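Local coordinates for single-strand binding protein (Thermus aquaticus, PDB 2FXQ) that binds single-stranded DNA and takes part in DNA replication, recombination and repair, probably recruiting partner proteins to their sites of action, at residues 16-21 against 30-35; 135-140 against 153-158. All coordinates share one frame; numbering follows the deposited sequence.

Contact 1: residues 16-21 against 30-35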
loop_
_atom_site.group_PDB
_atom_site.type_symbol
_atom_site.label_atom_id
_atom_site.label_comp_id
_atom_site.label_asym_id
_atom_site.label_seq_id
_atom_site.Cartn_x
_atom_site.Cartn_y
_atom_site.Cartn_z
ATOM N N ALA A 16 -3.168 -16.745 17.884
ATOM C CA ALA A 16 -2.712 -17.269 19.165
ATOM C C ALA A 16 -2.039 -16.156 19.899
ATOM O O ALA A 16 -1.571 -15.190 19.290
ATOM C CB ALA A 16 -1.721 -18.472 18.981
ATOM N N ARG A 17 -1.933 -16.274 21.220
ATOM C CA ARG A 17 -1.174 -15.283 21.972
ATOM C C ARG A 17 0.331 -15.401 21.662
ATOM O O ARG A 17 0.865 -16.502 21.805
ATOM C CB ARG A 17 -1.427 -15.518 23.480
ATOM C CG ARG A 17 -0.896 -14.432 24.425
ATOM C CD ARG A 17 -1.009 -14.838 25.923
ATOM N NE ARG A 17 0.014 -15.831 26.292
ATOM C CZ ARG A 17 -0.231 -16.992 26.894
ATOM N NH1 ARG A 17 -1.480 -17.297 27.262
ATOM N NH2 ARG A 17 0.781 -17.839 27.173
ATOM N N PRO A 18 1.003 -14.322 21.213
ATOM C CA PRO A 18 2.456 -14.355 20.998
ATOM C C PRO A 18 3.230 -14.434 22.301
ATOM O O PRO A 18 2.971 -13.585 23.204
ATOM C CB PRO A 18 2.759 -12.997 20.332
ATOM C CG PRO A 18 1.473 -12.432 19.894
ATOM C CD PRO A 18 0.424 -13.019 20.829
ATOM N N ASP A 19 4.152 -15.407 22.407
ATOM C CA ASP A 19 5.073 -15.399 23.565
ATOM C C ASP A 19 6.539 -15.269 23.112
ATOM O O ASP A 19 6.987 -15.973 22.187
ATOM C CB ASP A 19 4.931 -16.646 24.420
ATOM C CG ASP A 19 3.536 -16.751 25.094
ATOM O OD1 ASP A 19 2.936 -15.705 25.449
ATOM O OD2 ASP A 19 2.961 -17.840 25.273
ATOM N N MET A 20 7.268 -14.407 23.808
ATOM C CA MET A 20 8.647 -14.123 23.394
ATOM C C MET A 20 9.495 -15.398 23.525
ATOM O O MET A 20 9.264 -16.227 24.439
ATOM C CB MET A 20 9.213 -12.912 24.155
ATOM C CG MET A 20 9.910 -11.827 23.211
ATOM S SD MET A 20 10.490 -10.438 24.197
ATOM C CE MET A 20 11.976 -11.008 24.758
ATOM N N ARG A 21 10.429 -15.598 22.587
ATOM C CA ARG A 21 11.455 -16.674 22.657
ATOM C C ARG A 21 12.820 -15.982 22.414
ATOM O O ARG A 21 12.880 -14.771 22.154
ATOM C CB ARG A 21 11.215 -17.706 21.554
ATOM C CG ARG A 21 9.953 -18.542 21.746
ATOM C CD ARG A 21 9.975 -19.885 21.005
ATOM N NE ARG A 21 10.047 -21.044 21.915
ATOM C CZ ARG A 21 10.236 -22.313 21.530
ATOM N NH1 ARG A 21 10.387 -22.624 20.248
ATOM N NH2 ARG A 21 10.277 -23.281 22.434
ATOM N N LEU A 30 9.780 -12.622 18.547
ATOM C CA LEU A 30 8.341 -12.652 18.813
ATOM C C LEU A 30 7.650 -13.024 17.501
ATOM O O LEU A 30 7.670 -12.258 16.558
ATOM C CB LEU A 30 7.842 -11.298 19.310
ATOM C CG LEU A 30 6.378 -11.320 19.869
ATOM C CD1 LEU A 30 6.320 -12.187 21.171
ATOM C CD2 LEU A 30 5.915 -9.909 20.175
ATOM N N ASP A 31 7.147 -14.251 17.422
ATOM C CA ASP A 31 6.483 -14.721 16.216
ATOM C C ASP A 31 4.992 -14.525 16.348
ATOM O O ASP A 31 4.418 -14.988 17.324
ATOM C CB ASP A 31 6.786 -16.191 16.001
ATOM C CG ASP A 31 8.145 -16.428 15.399
ATOM O OD1 ASP A 31 8.671 -15.577 14.654
ATOM O OD2 ASP A 31 8.778 -17.471 15.610
ATOM N N LEU A 32 4.359 -13.837 15.386
ATOM C CA LEU A 32 2.907 -13.633 15.403
ATOM C C LEU A 32 2.285 -14.475 14.331
ATOM O O LEU A 32 2.818 -14.522 13.206
ATOM C CB LEU A 32 2.590 -12.191 15.013
ATOM C CG LEU A 32 3.321 -11.030 15.707
ATOM C CD1 LEU A 32 2.743 -9.733 15.338
ATOM C CD2 LEU A 32 3.331 -11.152 17.206
ATOM N N ASN A 33 1.153 -15.109 14.623
ATOM C CA ASN A 33 0.455 -15.807 13.582
ATOM C C ASN A 33 -0.795 -14.972 13.263
ATOM O O ASN A 33 -1.667 -14.782 14.142
ATOM C CB ASN A 33 0.126 -17.256 13.986
ATOM C CG ASN A 33 1.381 -18.120 14.056
ATOM O OD1 ASN A 33 2.013 -18.367 13.029
ATOM N ND2 ASN A 33 1.747 -18.570 15.249
ATOM N N LEU A 34 -0.811 -14.395 12.062
ATOM C CA LEU A 34 -1.934 -13.486 11.662
ATOM C C LEU A 34 -2.860 -14.125 10.646
ATOM O O LEU A 34 -2.440 -14.989 9.849
ATOM C CB LEU A 34 -1.454 -12.151 11.068
ATOM C CG LEU A 34 -0.683 -11.246 12.035
ATOM C CD1 LEU A 34 -0.314 -10.012 11.243
ATOM C CD2 LEU A 34 -1.490 -10.842 13.306
ATOM N N ALA A 35 -4.128 -13.728 10.705
ATOM C CA ALA A 35 -5.152 -14.219 9.782
ATOM C C ALA A 35 -6.009 -13.093 9.268
ATOM O O ALA A 35 -6.240 -12.090 9.963
ATOM C CB ALA A 35 -6.024 -15.267 10.431
HETATM O O HOH W 1 0.576 -15.453 17.321
HETATM O O HOH W 2 7.768 -16.051 19.606
HETATM O O HOH W 3 4.662 -16.715 19.777
#
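Two leucines turn differently to reach Pro18: Leu30 sets its CG anti to the backbone N (chi1 -169°), whereas Leu32 sets its CG beside the backbone N and anti to the carbonyl carbon (chi1 -50°). Leu32 CD2 meets Pro18 CG at 3.5 Å, and Leu30 CD1 packs against Pro18 CB at 3.7 Å. Leu30 CD1 also reaches the Asp19-Met20 peptide, 3.6 Å from Met20 N. Leu70 and, from helix 61-66, Ala63 and Trp66 extend this apolar cluster.

Residues 16-21 lie in the loop between strands 5-14 and 21-22 and run beside strand 28-41 of the first OB-fold SSB domain. The backbones are nearly antiparallel, with end-to-end directions 167° apart, yet no direct hydrogen bond joins them. Ala16 O stands 5.4 Å from Asn33 N, and Asp19 O 5.1 Å from Asp31 N, too far for direct bonds and far enough for a water between. Three waters take up the backbone groups instead. One lies 2.9 Å from Ala16 O and 2.8 Å from Asn33 N; the second links Asp19 O to Asp31 N, and the third Asp19 N to Asp31 O. Direct backbone pairing flanks this wet portion, Thr15 with Asn33 before it and Arg21 with Ile29 after it.

Within the loop, Arg17 grips Asp19 side-on, NE to OD1 and NH2 to OD2, the latter at 2.9 Å. Asp31 instead pairs with Arg57. The loop is thus fixed to its strand by apolar packing centred on Pro18, with a smaller share from Met20, and by bridging water, while the buried Ala16 N finds no partner, probably at some energetic cost.

Contact 2: residues 135-140 against 153-158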
loop_
_atom_site.group_PDB
_atom_site.type_symbol
_atom_site.label_atom_id
_atom_site.label_comp_id
_atom_site.label_asym_id
_atom_site.label_seq_id
_atom_site.Cartn_x
_atom_site.Cartn_y
_atom_site.Cartn_z
ATOM N N GLY A 135 12.040 -6.259 -8.992
ATOM C CA GLY A 135 13.254 -7.083 -9.146
ATOM C C GLY A 135 13.413 -7.518 -10.606
ATOM O O GLY A 135 12.971 -6.796 -11.502
ATOM N N ASN A 136 14.066 -8.642 -10.841
ATOM C CA ASN A 136 14.328 -9.107 -12.244
ATOM C C ASN A 136 13.981 -10.545 -12.315
ATOM O O ASN A 136 14.238 -11.290 -11.356
ATOM C CB ASN A 136 15.787 -8.934 -12.625
ATOM C CG ASN A 136 16.162 -7.432 -12.728
ATOM O OD1 ASN A 136 16.503 -6.798 -11.729
ATOM N ND2 ASN A 136 16.021 -6.877 -13.915
ATOM N N LEU A 137 13.354 -10.951 -13.418
ATOM C CA LEU A 137 12.960 -12.373 -13.551
ATOM C C LEU A 137 14.196 -13.305 -13.544
ATOM O O LEU A 137 15.200 -13.027 -14.190
ATOM C CB LEU A 137 12.131 -12.566 -14.822
ATOM C CG LEU A 137 10.695 -12.020 -14.872
ATOM C CD1 LEU A 137 10.117 -12.632 -16.132
ATOM C CD2 LEU A 137 9.885 -12.498 -13.660
ATOM N N THR A 138 14.125 -14.428 -12.816
ATOM C CA THR A 138 15.249 -15.383 -12.780
ATOM C C THR A 138 15.163 -16.430 -13.875
ATOM O O THR A 138 16.112 -17.150 -14.088
ATOM C CB THR A 138 15.340 -16.085 -11.410
ATOM O OG1 THR A 138 14.079 -16.681 -11.112
ATOM C CG2 THR A 138 15.497 -15.070 -10.291
ATOM N N ARG A 139 14.034 -16.523 -14.578
ATOM C CA ARG A 139 13.862 -17.493 -15.654
ATOM C C ARG A 139 12.729 -17.031 -16.504
ATOM O O ARG A 139 11.970 -16.172 -16.083
ATOM C CB ARG A 139 13.553 -18.891 -15.106
ATOM C CG ARG A 139 12.342 -18.912 -14.237
ATOM C CD ARG A 139 12.252 -20.174 -13.407
ATOM N NE ARG A 139 10.987 -20.068 -12.699
ATOM C CZ ARG A 139 10.855 -19.846 -11.405
ATOM N NH1 ARG A 139 11.919 -19.775 -10.601
ATOM N NH2 ARG A 139 9.645 -19.743 -10.904
ATOM N N ASP A 140 12.608 -17.579 -17.691
ATOM C CA ASP A 140 11.427 -17.285 -18.516
ATOM C C ASP A 140 10.124 -17.675 -17.798
ATOM O O ASP A 140 10.070 -18.661 -17.080
ATOM C CB ASP A 140 11.491 -18.023 -19.848
ATOM C CG ASP A 140 12.528 -17.435 -20.762
ATOM O OD1 ASP A 140 12.740 -17.982 -21.864
ATOM O OD2 ASP A 140 13.178 -16.410 -20.439
ATOM N N VAL A 153 0.477 -18.022 -14.533
ATOM C CA VAL A 153 1.914 -18.061 -14.700
ATOM C C VAL A 153 2.628 -17.966 -13.343
ATOM O O VAL A 153 2.169 -17.256 -12.448
ATOM C CB VAL A 153 2.383 -16.908 -15.643
ATOM C CG1 VAL A 153 2.277 -15.541 -14.977
ATOM C CG2 VAL A 153 3.808 -17.193 -16.118
ATOM N N ARG A 154 3.762 -18.619 -13.213
ATOM C CA ARG A 154 4.595 -18.468 -12.019
ATOM C C ARG A 154 5.815 -17.690 -12.451
ATOM O O ARG A 154 6.451 -18.000 -13.476
ATOM C CB ARG A 154 5.022 -19.869 -11.522
ATOM C CG ARG A 154 5.987 -19.882 -10.302
ATOM C CD ARG A 154 6.396 -21.341 -9.745
ATOM N NE ARG A 154 6.136 -22.417 -10.718
ATOM C CZ ARG A 154 6.890 -22.686 -11.801
ATOM N NH1 ARG A 154 7.992 -21.983 -12.066
ATOM N NH2 ARG A 154 6.537 -23.664 -12.633
ATOM N N LEU A 155 6.196 -16.693 -11.689
ATOM C CA LEU A 155 7.317 -15.879 -12.124
ATOM C C LEU A 155 8.326 -15.986 -10.985
ATOM O O LEU A 155 7.923 -15.891 -9.816
ATOM C CB LEU A 155 6.842 -14.400 -12.269
ATOM C CG LEU A 155 5.730 -14.136 -13.275
ATOM C CD1 LEU A 155 5.147 -12.624 -13.256
ATOM C CD2 LEU A 155 6.186 -14.478 -14.681
ATOM N N GLY A 156 9.601 -16.157 -11.308
ATOM C CA GLY A 156 10.654 -16.100 -10.268
ATOM C C GLY A 156 11.320 -14.747 -10.294
ATOM O O GLY A 156 11.745 -14.283 -11.359
ATOM N N LEU A 157 11.403 -14.099 -9.136
ATOM C CA LEU A 157 11.963 -12.765 -9.084
ATOM C C LEU A 157 13.149 -12.708 -8.126
ATOM O O LEU A 157 13.039 -13.177 -6.957
ATOM C CB LEU A 157 10.902 -11.771 -8.537
ATOM C CG LEU A 157 10.119 -10.653 -9.220
ATOM C CD1 LEU A 157 9.740 -9.514 -8.171
ATOM C CD2 LEU A 157 10.793 -10.117 -10.489
ATOM N N ALA A 158 14.233 -12.109 -8.606
ATOM C CA ALA A 158 15.441 -11.791 -7.808
ATOM C C ALA A 158 15.311 -10.316 -7.408
ATOM O O ALA A 158 15.255 -9.434 -8.288
ATOM C CB ALA A 158 16.692 -11.957 -8.672
HETATM O O HOH W 4 17.107 -7.837 -9.469
HETATM O O HOH W 5 9.944 -16.472 -14.171
#
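Arg139, Gly156 and Leu137 bury the most surface here. The Arg139 guanidinium lies over the backbone of Gly156, with Gly156 N 3.6 Å from Arg139 NH2, over one face near its margin. Gly156 carries no side chain to hold it off. CG of Arg139 stands between the backbone N and the carbonyl carbon (chi1 57°), and the chain then runs extended to NE. Its NH2 comes within 3.0 Å of Arg154 NH1, two donors of like charge with no hydrogen bond between them; the salt bridge from Arg139 NH2 to Glu175 probably offsets the repulsion. An alanine at Arg139 would probably leave Glu175 without this charge partner and the backbone of Gly156 without its cover.

Gly156 O receives Thr138 N at 2.8 Å, with the donor well above the carbonyl plane (44°), while a water joins Gly156 N to Arg139 O. Leu137 CA lies 3.2 Å from Gly156 O, a CA-H...O contact, and its CD2 meets Leu155 CB at 3.8 Å. Asn136 and Ala158 form a hydrogen-bonded antiparallel pair, with both N...O distances 2.9 Å, next to the non-hydrogen-bonded pair Leu137 and Leu157.

The contact joins the end of strand 129-137 to strand 151-160 of an OB fold. Leu195 of strand 194-207 packs on Leu137, Leu155 and Leu157, Ala186 of helix 180-186 touches Leu155, and strand 171-179 pairs with the far edge of 151-160.

Contact 1 and contact 2 belong to the two successive SSB domains of one chain, on opposite sides of its centre. Their own centres are 32 Å apart and their nearest atoms about 22 Å, so they do not touch. Sequence similarity between the domains suggests that 153-158 corresponds to 30-35, and Arg139 to Ala16. The water bridge from Ala16 O to Asn33 N then recurs as that from Arg139 O to Gly156 N. Contact 2 covers the directly paired strand end leading up to this bridge, contact 1 the looser portion after it. Strands 5-14 and 129-137 pair antiparallel between the domains, and the other subunit touches neither contact.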